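Local structure of protein (thiaminase I) (Bacillus subtilis, 3THI) at residues A20-W25 with L34-W39; S57-H62 with P344-W349; V245-I250 with S326-I331. The protein degrades thiamin as a transferase, probably by displacing its thiazole moiety with another nucleophile, on a fold of the periplasmic-binding-protein clan. One frame throughout, in Å; residues are numbered along the deposited sequence.

Contact 1 (A20-W25 with L34-W39); sequences AVLDQW and LEFTDW
Leu34 lays its CD2 methyl over one face of the Trp25 indole, displaced toward the rim, as a CH-pi contact 3.8 Å from the centroid of the five-membered ring. The pair belongs to a beta-alpha-beta unit of strand 2-6, helix 14-28 and strand 33-36, in which the returning strand runs almost exactly antiparallel to the helix (174°) with the short axes 10.3 Å apart. Trp25 turns its CG anti to the backbone N (chi1 178°), which sets the five-membered ring against the leucine; Leu34 CG lies 3.4 Å from Trp25 CD1. A tryptophan suits this place because its face takes the CD2 methyl while NE1 is bound by the carbonyl of Val32. The other Leu34 methyl, CD1, also lies against Trp25 CD1 (3.6 Å) and meets Val21 CG1 at 3.9 Å. Branched Val21 thus bridges two strand side chains, Leu34 and Phe36. Leu281 of helix 275-286 packs on both Trp25 and Leu34, adding to the apolar layer. Val21, one turn before Trp25, sits at the edge of the Phe36 ring, its CB in the ring plane and its CG1 3.8 Å from Phe36 CZ.

Contact 2 (S57-H62 with P344-W349); sequences SIFLSH and PEVRTW
Arg347, with CG anti to its carbonyl carbon (chi1 -64°) and its chain extended from CG to NE, carries its guanidinium to Phe59, whose CG is likewise anti to the carbonyl carbon. The two planes are only 25° apart, with Phe59 CD1 over one face of the guanidinium and Arg347 NH1 3.5 Å from Phe59 CE1. Arginine fits here because its flat group can pack, somewhat tilted, against an aromatic while its N-H groups bond outward: NH2 makes a salt bridge to Asp45 and a hydrogen bond to Ser41 O, which probably fix its rotation. The His62 ring stands nearly perpendicular to the guanidinium plane (84°), CE1 lying 3.7 Å from Arg347 NE. Beside the arginine, Val346, small and branched, puts CG1 3.7 Å from Phe59 CD1. Ile58 CG1 sits over the centre of one face of the Phe59 ring, and Tyr42 meets that ring edge-to-face. Where the chains come closest, His62 CB rests 3.4 Å from Pro344 O, and Ser61 CB backs on to the proline ring. The contact thus joins the start of helix 60-65, just beyond strand 52-56, to the start of helix 346-353, with Arg93 of strand 92-93 packing on Ser61 and Pro344.

Contact 3 (V245-I250 with S326-I331); sequences VRFKPI and SELAQI
Phe247 pushes its ring into a hollow on helix 324-332 bounded by Glu327, Leu328 and Ile331, two adjacent residues and one a turn further on. Its CG stands between the backbone N and the carbonyl carbon (chi1 51°), which swings the ring off the strand toward the helix. Extended Glu327 comes from the opposite direction and lays its carboxylate flat against the ring: the planes are 11° apart, and Glu327 CD sits 3.4 Å above the plane of the Phe247 ring, offset toward the rim. Leu328 crosses at about a right angle and presses CD2 to within 3.4 Å of Phe247 CE2. Ile331 CD1 fills in at the ring edge, 4.1 Å from the same CE2. A flat, wide aromatic suits such a hollow, since it covers the extended Glu327 chain and carboxylate in van der Waals packing while Ile331 CD1 meets its edge. With an alanine in place of Phe247, Leu328 CD2 and the Glu327 side chain would probably lose their packing partner and a gap would open on the helix. Glu327 OE2 and Phe247 O, both acceptors, stand 2.8 Å apart without a hydrogen bond, and the buried Phe247 N has no partner in the model. Further along, Pro249 supplies the second bump: its CG enters the fork of Ile331, 3.7 Å from CG1 and nearly as close to CG2 and CD1. A compact, rigid proline ring suits that fork. Met235 of helix 234-238 touches both Phe247 and Leu328, extending the apolar patch. Strand 245-248 pairs with strand 96-112 through Arg246 and Lys248, and the helix runs nearly parallel to it (11°, axes 9.8 Å apart). A helix packed along a strand of the sheet is consistent with the mixed alpha/beta architecture of the periplasmic-binding-protein clan.

In the fold
Contact 1 is completed first along the chain, before contact 2 opens; the 281 residues separating the two halves of contact 2 include the whole of contact 3. The centres are well spread, 26 Å between contacts 1 and 2, 30 Å between 1 and 3, and 29 Å between 2 and 3, and none touches another. Contacts 1 and 2 approach to about 6 Å at their nearest atoms, whereas contact 3 lies across the chain's centre from contact 2. Strand pairings through 2-6, 52-56, 260-269 and 96-112 connect strand 33-36 of contact 1 to strand 245-248 of contact 3. With 281 and 75 residues between their halves, contacts 2 and 3 tie late helices back to much earlier chain, while contact 1 is local.

Contact 1 (A20-W25 with L34-W39)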
loop_
_atom_site.group_PDB
_atom_site.type_symbol
_atom_site.label_atom_id
_atom_site.label_comp_id
_atom_site.label_asym_id
_atom_site.label_seq_id
_atom_site.Cartn_x
_atom_site.Cartn_y
_atom_site.Cartn_z
ATOM N N ALA A 20 -2.855 -11.074 -15.885
ATOM C CA ALA A 20 -2.898 -12.172 -14.923
ATOM C C ALA A 20 -4.347 -12.576 -14.664
ATOM O O ALA A 20 -4.700 -13.760 -14.760
ATOM C CB ALA A 20 -2.204 -11.766 -13.599
ATOM N N VAL A 21 -5.189 -11.581 -14.388
ATOM C CA VAL A 21 -6.599 -11.816 -14.119
ATOM C C VAL A 21 -7.346 -12.458 -15.293
ATOM O O VAL A 21 -8.098 -13.419 -15.103
ATOM C CB VAL A 21 -7.295 -10.518 -13.688
ATOM C CG1 VAL A 21 -8.801 -10.730 -13.567
ATOM C CG2 VAL A 21 -6.724 -10.061 -12.358
ATOM N N LEU A 22 -7.123 -11.940 -16.500
ATOM C CA LEU A 22 -7.777 -12.466 -17.702
ATOM C C LEU A 22 -7.395 -13.921 -17.928
ATOM O O LEU A 22 -8.262 -14.774 -18.108
ATOM C CB LEU A 22 -7.399 -11.641 -18.936
ATOM C CG LEU A 22 -8.103 -12.018 -20.248
ATOM C CD1 LEU A 22 -9.574 -11.611 -20.171
ATOM C CD2 LEU A 22 -7.422 -11.329 -21.430
ATOM N N ASP A 23 -6.101 -14.205 -17.858
ATOM C CA ASP A 23 -5.609 -15.559 -18.052
ATOM C C ASP A 23 -6.201 -16.519 -17.025
ATOM O O ASP A 23 -6.755 -17.558 -17.390
ATOM C CB ASP A 23 -4.084 -15.585 -17.981
ATOM C CG ASP A 23 -3.506 -16.950 -18.284
ATOM O OD1 ASP A 23 -4.134 -17.722 -19.048
ATOM O OD2 ASP A 23 -2.415 -17.247 -17.760
ATOM N N GLN A 24 -6.106 -16.166 -15.747
ATOM C CA GLN A 24 -6.649 -17.025 -14.695
ATOM C C GLN A 24 -8.179 -17.161 -14.758
ATOM O O GLN A 24 -8.721 -18.233 -14.461
ATOM C CB GLN A 24 -6.199 -16.544 -13.318
ATOM C CG GLN A 24 -4.706 -16.639 -13.112
ATOM C CD GLN A 24 -4.209 -18.064 -13.122
ATOM O OE1 GLN A 24 -4.884 -18.971 -12.650
ATOM N NE2 GLN A 24 -3.013 -18.268 -13.654
ATOM N N TRP A 25 -8.870 -16.092 -15.154
ATOM C CA TRP A 25 -10.329 -16.131 -15.277
ATOM C C TRP A 25 -10.739 -17.076 -16.413
ATOM O O TRP A 25 -11.615 -17.920 -16.237
ATOM C CB TRP A 25 -10.884 -14.739 -15.563
ATOM C CG TRP A 25 -12.382 -14.700 -15.744
ATOM C CD1 TRP A 25 -13.061 -14.294 -16.860
ATOM C CD2 TRP A 25 -13.385 -15.010 -14.761
ATOM N NE1 TRP A 25 -14.419 -14.318 -16.630
ATOM C CE2 TRP A 25 -14.643 -14.755 -15.350
ATOM C CE3 TRP A 25 -13.336 -15.485 -13.441
ATOM C CZ2 TRP A 25 -15.847 -14.947 -14.663
ATOM C CZ3 TRP A 25 -14.534 -15.680 -12.761
ATOM C CH2 TRP A 25 -15.772 -15.410 -13.375
ATOM N N LEU A 34 -14.556 -10.298 -19.695
ATOM C CA LEU A 34 -14.151 -9.312 -18.698
ATOM C C LEU A 34 -13.937 -7.984 -19.401
ATOM O O LEU A 34 -13.342 -7.942 -20.477
ATOM C CB LEU A 34 -12.841 -9.726 -18.008
ATOM C CG LEU A 34 -12.837 -10.958 -17.099
ATOM C CD1 LEU A 34 -11.511 -11.048 -16.345
ATOM C CD2 LEU A 34 -13.987 -10.870 -16.103
ATOM N N GLU A 35 -14.491 -6.913 -18.838
ATOM C CA GLU A 35 -14.302 -5.580 -19.408
ATOM C C GLU A 35 -13.576 -4.738 -18.371
ATOM O O GLU A 35 -14.197 -4.179 -17.463
ATOM C CB GLU A 35 -15.630 -4.920 -19.792
ATOM C CG GLU A 35 -15.433 -3.558 -20.461
ATOM C CD GLU A 35 -16.726 -2.914 -20.953
ATOM O OE1 GLU A 35 -17.603 -3.626 -21.496
ATOM O OE2 GLU A 35 -16.847 -1.678 -20.811
ATOM N N PHE A 36 -12.253 -4.693 -18.484
ATOM C CA PHE A 36 -11.440 -3.936 -17.546
ATOM C C PHE A 36 -11.682 -2.456 -17.670
ATOM O O PHE A 36 -11.611 -1.876 -18.754
ATOM C CB PHE A 36 -9.970 -4.269 -17.712
ATOM C CG PHE A 36 -9.620 -5.656 -17.262
ATOM C CD1 PHE A 36 -9.718 -6.730 -18.138
ATOM C CD2 PHE A 36 -9.176 -5.885 -15.954
ATOM C CE1 PHE A 36 -9.376 -8.014 -17.728
ATOM C CE2 PHE A 36 -8.832 -7.162 -15.527
ATOM C CZ PHE A 36 -8.930 -8.234 -16.418
ATOM N N THR A 37 -12.000 -1.863 -16.530
ATOM C CA THR A 37 -12.301 -0.447 -16.429
ATOM C C THR A 37 -11.279 0.236 -15.539
ATOM O O THR A 37 -10.575 -0.415 -14.780
ATOM C CB THR A 37 -13.692 -0.266 -15.810
ATOM O OG1 THR A 37 -14.606 -1.173 -16.445
ATOM C CG2 THR A 37 -14.191 1.161 -15.994
ATOM N N ASP A 38 -11.152 1.544 -15.691
ATOM C CA ASP A 38 -10.242 2.310 -14.869
ATOM C C ASP A 38 -11.084 2.873 -13.739
ATOM O O ASP A 38 -11.993 3.661 -13.971
ATOM C CB ASP A 38 -9.631 3.457 -15.673
ATOM C CG ASP A 38 -8.184 3.210 -16.035
ATOM O OD1 ASP A 38 -7.881 2.138 -16.607
ATOM O OD2 ASP A 38 -7.349 4.100 -15.753
ATOM N N TRP A 39 -10.827 2.419 -12.523
ATOM C CA TRP A 39 -11.571 2.905 -11.385
ATOM C C TRP A 39 -10.632 3.068 -10.207
ATOM O O TRP A 39 -9.861 2.161 -9.884
ATOM C CB TRP A 39 -12.707 1.951 -11.035
ATOM C CG TRP A 39 -13.470 2.388 -9.809
ATOM C CD1 TRP A 39 -14.425 3.366 -9.737
ATOM C CD2 TRP A 39 -13.321 1.873 -8.478
ATOM N NE1 TRP A 39 -14.878 3.490 -8.443
ATOM C CE2 TRP A 39 -14.219 2.585 -7.654
ATOM C CE3 TRP A 39 -12.516 0.878 -7.906
ATOM C CZ2 TRP A 39 -14.334 2.332 -6.287
ATOM C CZ3 TRP A 39 -12.632 0.630 -6.544
ATOM C CH2 TRP A 39 -13.537 1.356 -5.751
#

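Contact 2 (S57-H62 with P344-W349)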
loop_
_atom_site.group_PDB
_atom_site.type_symbol
_atom_site.label_atom_id
_atom_site.label_comp_id
_atom_site.label_asym_id
_atom_site.label_seq_id
_atom_site.Cartn_x
_atom_site.Cartn_y
_atom_site.Cartn_z
ATOM N N SER A 57 -8.288 -0.306 1.386
ATOM C CA SER A 57 -9.125 -0.494 2.571
ATOM C C SER A 57 -9.415 0.716 3.459
ATOM O O SER A 57 -10.217 0.609 4.387
ATOM C CB SER A 57 -8.596 -1.640 3.422
ATOM O OG SER A 57 -8.745 -2.851 2.721
ATOM N N ILE A 58 -8.759 1.855 3.224
ATOM C CA ILE A 58 -9.075 3.023 4.046
ATOM C C ILE A 58 -10.507 3.428 3.696
ATOM O O ILE A 58 -11.234 3.965 4.533
ATOM C CB ILE A 58 -8.117 4.245 3.832
ATOM C CG1 ILE A 58 -8.203 4.780 2.410
ATOM C CG2 ILE A 58 -6.685 3.889 4.185
ATOM C CD1 ILE A 58 -7.462 6.086 2.225
ATOM N N PHE A 59 -10.908 3.103 2.464
ATOM C CA PHE A 59 -12.239 3.413 1.952
ATOM C C PHE A 59 -13.269 2.326 2.187
ATOM O O PHE A 59 -14.454 2.544 1.923
ATOM C CB PHE A 59 -12.167 3.728 0.453
ATOM C CG PHE A 59 -11.310 4.905 0.135
ATOM C CD1 PHE A 59 -11.641 6.169 0.620
ATOM C CD2 PHE A 59 -10.132 4.750 -0.581
ATOM C CE1 PHE A 59 -10.802 7.264 0.403
ATOM C CE2 PHE A 59 -9.288 5.835 -0.805
ATOM C CZ PHE A 59 -9.625 7.093 -0.308
ATOM N N LEU A 60 -12.833 1.190 2.734
ATOM C CA LEU A 60 -13.727 0.048 2.994
ATOM C C LEU A 60 -14.963 0.368 3.831
ATOM O O LEU A 60 -16.077 0.043 3.426
ATOM C CB LEU A 60 -12.972 -1.121 3.636
ATOM C CG LEU A 60 -13.800 -2.401 3.768
ATOM C CD1 LEU A 60 -14.210 -2.873 2.373
ATOM C CD2 LEU A 60 -13.022 -3.481 4.501
ATOM N N SER A 61 -14.756 0.988 4.993
ATOM C CA SER A 61 -15.850 1.349 5.901
ATOM C C SER A 61 -16.922 2.201 5.226
ATOM O O SER A 61 -18.117 1.946 5.382
ATOM C CB SER A 61 -15.298 2.053 7.136
ATOM O OG SER A 61 -14.423 1.189 7.842
ATOM N N HIS A 62 -16.483 3.184 4.449
ATOM C CA HIS A 62 -17.387 4.047 3.705
ATOM C C HIS A 62 -18.198 3.235 2.681
ATOM O O HIS A 62 -19.422 3.330 2.638
ATOM C CB HIS A 62 -16.589 5.137 2.981
ATOM C CG HIS A 62 -17.402 5.927 2.002
ATOM N ND1 HIS A 62 -16.984 6.173 0.712
ATOM C CD2 HIS A 62 -18.634 6.477 2.109
ATOM C CE1 HIS A 62 -17.927 6.834 0.066
ATOM N NE2 HIS A 62 -18.938 7.030 0.892
ATOM N N PRO A 344 -16.065 5.645 7.887
ATOM C CA PRO A 344 -17.036 5.932 6.826
ATOM C C PRO A 344 -16.975 7.373 6.300
ATOM O O PRO A 344 -17.281 7.638 5.131
ATOM C CB PRO A 344 -18.379 5.682 7.500
ATOM C CG PRO A 344 -18.064 4.882 8.705
ATOM C CD PRO A 344 -16.741 5.311 9.155
ATOM N N GLU A 345 -16.608 8.304 7.172
ATOM C CA GLU A 345 -16.551 9.716 6.804
ATOM C C GLU A 345 -15.189 10.140 6.285
ATOM O O GLU A 345 -14.893 11.331 6.202
ATOM C CB GLU A 345 -16.963 10.590 7.994
ATOM C CG GLU A 345 -18.345 10.244 8.559
ATOM C CD GLU A 345 -19.434 10.203 7.487
ATOM O OE1 GLU A 345 -19.467 11.109 6.621
ATOM O OE2 GLU A 345 -20.256 9.256 7.514
ATOM N N VAL A 346 -14.395 9.155 5.874
ATOM C CA VAL A 346 -13.043 9.397 5.368
ATOM C C VAL A 346 -12.932 10.512 4.325
ATOM O O VAL A 346 -12.112 11.411 4.477
ATOM C CB VAL A 346 -12.360 8.079 4.859
ATOM C CG1 VAL A 346 -13.185 7.396 3.781
ATOM C CG2 VAL A 346 -10.940 8.363 4.385
ATOM N N ARG A 347 -13.790 10.498 3.306
ATOM C CA ARG A 347 -13.729 11.526 2.261
ATOM C C ARG A 347 -13.858 12.953 2.793
ATOM O O ARG A 347 -13.081 13.821 2.410
ATOM C CB ARG A 347 -14.745 11.263 1.150
ATOM C CG ARG A 347 -14.495 9.971 0.387
ATOM C CD ARG A 347 -15.175 9.994 -0.978
ATOM N NE ARG A 347 -15.199 8.690 -1.639
ATOM C CZ ARG A 347 -14.137 8.075 -2.156
ATOM N NH1 ARG A 347 -12.925 8.616 -2.094
ATOM N NH2 ARG A 347 -14.297 6.925 -2.793
ATOM N N THR A 348 -14.793 13.185 3.712
ATOM C CA THR A 348 -14.976 14.516 4.279
ATOM C C THR A 348 -13.768 14.880 5.143
ATOM O O THR A 348 -13.220 15.975 5.021
ATOM C CB THR A 348 -16.290 14.624 5.123
ATOM O OG1 THR A 348 -17.422 14.388 4.276
ATOM C CG2 THR A 348 -16.431 16.026 5.749
ATOM N N TRP A 349 -13.348 13.946 5.991
ATOM C CA TRP A 349 -12.211 14.160 6.871
ATOM C C TRP A 349 -10.945 14.471 6.076
ATOM O O TRP A 349 -10.091 15.235 6.526
ATOM C CB TRP A 349 -11.975 12.931 7.754
ATOM C CG TRP A 349 -11.023 13.193 8.893
ATOM C CD1 TRP A 349 -11.356 13.572 10.161
ATOM C CD2 TRP A 349 -9.586 13.111 8.862
ATOM N NE1 TRP A 349 -10.223 13.734 10.925
ATOM C CE2 TRP A 349 -9.122 13.459 10.155
ATOM C CE3 TRP A 349 -8.645 12.788 7.872
ATOM C CZ2 TRP A 349 -7.757 13.486 10.483
ATOM C CZ3 TRP A 349 -7.279 12.820 8.204
ATOM C CH2 TRP A 349 -6.858 13.169 9.497
#

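Contact 3 (V245-I250 with S326-I331)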
loop_
_atom_site.group_PDB
_atom_site.type_symbol
_atom_site.label_atom_id
_atom_site.label_comp_id
_atom_site.label_asym_id
_atom_site.label_seq_id
_atom_site.Cartn_x
_atom_site.Cartn_y
_atom_site.Cartn_z
ATOM N N VAL A 245 20.145 -3.150 -2.649
ATOM C CA VAL A 245 19.622 -2.418 -1.495
ATOM C C VAL A 245 19.290 -3.354 -0.355
ATOM O O VAL A 245 19.120 -4.562 -0.531
ATOM C CB VAL A 245 18.309 -1.616 -1.759
ATOM C CG1 VAL A 245 18.599 -0.378 -2.469
ATOM C CG2 VAL A 245 17.291 -2.443 -2.522
ATOM N N ARG A 246 19.232 -2.770 0.828
ATOM C CA ARG A 246 18.843 -3.490 2.025
ATOM C C ARG A 246 17.657 -2.670 2.488
ATOM O O ARG A 246 17.571 -1.482 2.188
ATOM C CB ARG A 246 19.953 -3.475 3.078
ATOM C CG ARG A 246 21.187 -4.253 2.684
ATOM C CD ARG A 246 20.820 -5.687 2.384
ATOM N NE ARG A 246 21.958 -6.476 1.925
ATOM C CZ ARG A 246 22.290 -6.657 0.650
ATOM N NH1 ARG A 246 21.582 -6.093 -0.318
ATOM N NH2 ARG A 246 23.294 -7.465 0.339
ATOM N N PHE A 247 16.711 -3.317 3.146
ATOM C CA PHE A 247 15.536 -2.627 3.645
ATOM C C PHE A 247 15.128 -3.248 4.956
ATOM O O PHE A 247 15.591 -4.328 5.313
ATOM C CB PHE A 247 14.381 -2.727 2.647
ATOM C CG PHE A 247 14.087 -4.129 2.190
ATOM C CD1 PHE A 247 14.771 -4.680 1.116
ATOM C CD2 PHE A 247 13.091 -4.879 2.801
ATOM C CE1 PHE A 247 14.457 -5.962 0.649
ATOM C CE2 PHE A 247 12.776 -6.145 2.347
ATOM C CZ PHE A 247 13.461 -6.693 1.266
ATOM N N LYS A 248 14.238 -2.571 5.663
ATOM C CA LYS A 248 13.743 -3.055 6.942
ATOM C C LYS A 248 12.616 -2.128 7.340
ATOM O O LYS A 248 12.546 -0.992 6.862
ATOM C CB LYS A 248 14.847 -3.009 8.014
ATOM C CG LYS A 248 15.396 -1.613 8.303
ATOM C CD LYS A 248 16.455 -1.650 9.379
ATOM C CE LYS A 248 15.875 -2.107 10.712
ATOM N NZ LYS A 248 16.890 -2.069 11.804
ATOM N N PRO A 249 11.681 -2.617 8.169
ATOM C CA PRO A 249 10.580 -1.759 8.591
ATOM C C PRO A 249 11.161 -0.624 9.430
ATOM O O PRO A 249 12.270 -0.728 9.961
ATOM C CB PRO A 249 9.730 -2.700 9.447
ATOM C CG PRO A 249 9.995 -4.029 8.838
ATOM C CD PRO A 249 11.482 -3.990 8.659
ATOM N N ILE A 250 10.428 0.475 9.502
ATOM C CA ILE A 250 10.854 1.625 10.269
ATOM C C ILE A 250 9.616 2.205 10.939
ATOM O O ILE A 250 8.549 2.312 10.328
ATOM C CB ILE A 250 11.610 2.662 9.372
ATOM C CG1 ILE A 250 12.056 3.865 10.208
ATOM C CG2 ILE A 250 10.764 3.058 8.148
ATOM C CD1 ILE A 250 13.121 4.680 9.546
ATOM N N SER A 326 11.650 -13.330 0.583
ATOM C CA SER A 326 11.834 -14.074 1.825
ATOM C C SER A 326 11.811 -13.025 2.942
ATOM O O SER A 326 11.094 -13.160 3.939
ATOM C CB SER A 326 13.176 -14.816 1.795
ATOM O OG SER A 326 13.351 -15.629 2.941
ATOM N N GLU A 327 12.547 -11.940 2.730
ATOM C CA GLU A 327 12.605 -10.850 3.691
ATOM C C GLU A 327 11.239 -10.152 3.804
ATOM O O GLU A 327 10.795 -9.809 4.898
ATOM C CB GLU A 327 13.678 -9.860 3.265
ATOM C CG GLU A 327 14.045 -8.864 4.345
ATOM C CD GLU A 327 15.249 -8.017 3.980
ATOM O OE1 GLU A 327 15.964 -8.354 3.001
ATOM O OE2 GLU A 327 15.470 -7.012 4.676
ATOM N N LEU A 328 10.564 -9.980 2.671
ATOM C CA LEU A 328 9.245 -9.349 2.646
ATOM C C LEU A 328 8.221 -10.227 3.368
ATOM O O LEU A 328 7.332 -9.730 4.051
ATOM C CB LEU A 328 8.801 -9.106 1.197
ATOM C CG LEU A 328 9.668 -8.192 0.311
ATOM C CD1 LEU A 328 9.068 -8.107 -1.082
ATOM C CD2 LEU A 328 9.788 -6.792 0.909
ATOM N N ALA A 329 8.340 -11.537 3.193
ATOM C CA ALA A 329 7.430 -12.474 3.839
ATOM C C ALA A 329 7.544 -12.303 5.356
ATOM O O ALA A 329 6.541 -12.200 6.057
ATOM C CB ALA A 329 7.770 -13.907 3.431
ATOM N N GLN A 330 8.785 -12.228 5.836
ATOM C CA GLN A 330 9.088 -12.064 7.247
ATOM C C GLN A 330 8.352 -10.842 7.835
ATOM O O GLN A 330 7.709 -10.936 8.880
ATOM C CB GLN A 330 10.598 -11.876 7.397
ATOM C CG GLN A 330 11.173 -12.274 8.742
ATOM C CD GLN A 330 11.919 -13.597 8.662
ATOM O OE1 GLN A 330 11.729 -14.374 7.716
ATOM N NE2 GLN A 330 12.782 -13.856 9.647
ATOM N N ILE A 331 8.454 -9.708 7.145
ATOM C CA ILE A 331 7.840 -8.445 7.559
ATOM C C ILE A 331 6.314 -8.539 7.613
ATOM O O ILE A 331 5.684 -8.095 8.579
ATOM C CB ILE A 331 8.285 -7.302 6.595
ATOM C CG1 ILE A 331 9.787 -7.040 6.753
ATOM C CG2 ILE A 331 7.475 -6.017 6.825
ATOM C CD1 ILE A 331 10.371 -6.181 5.644
#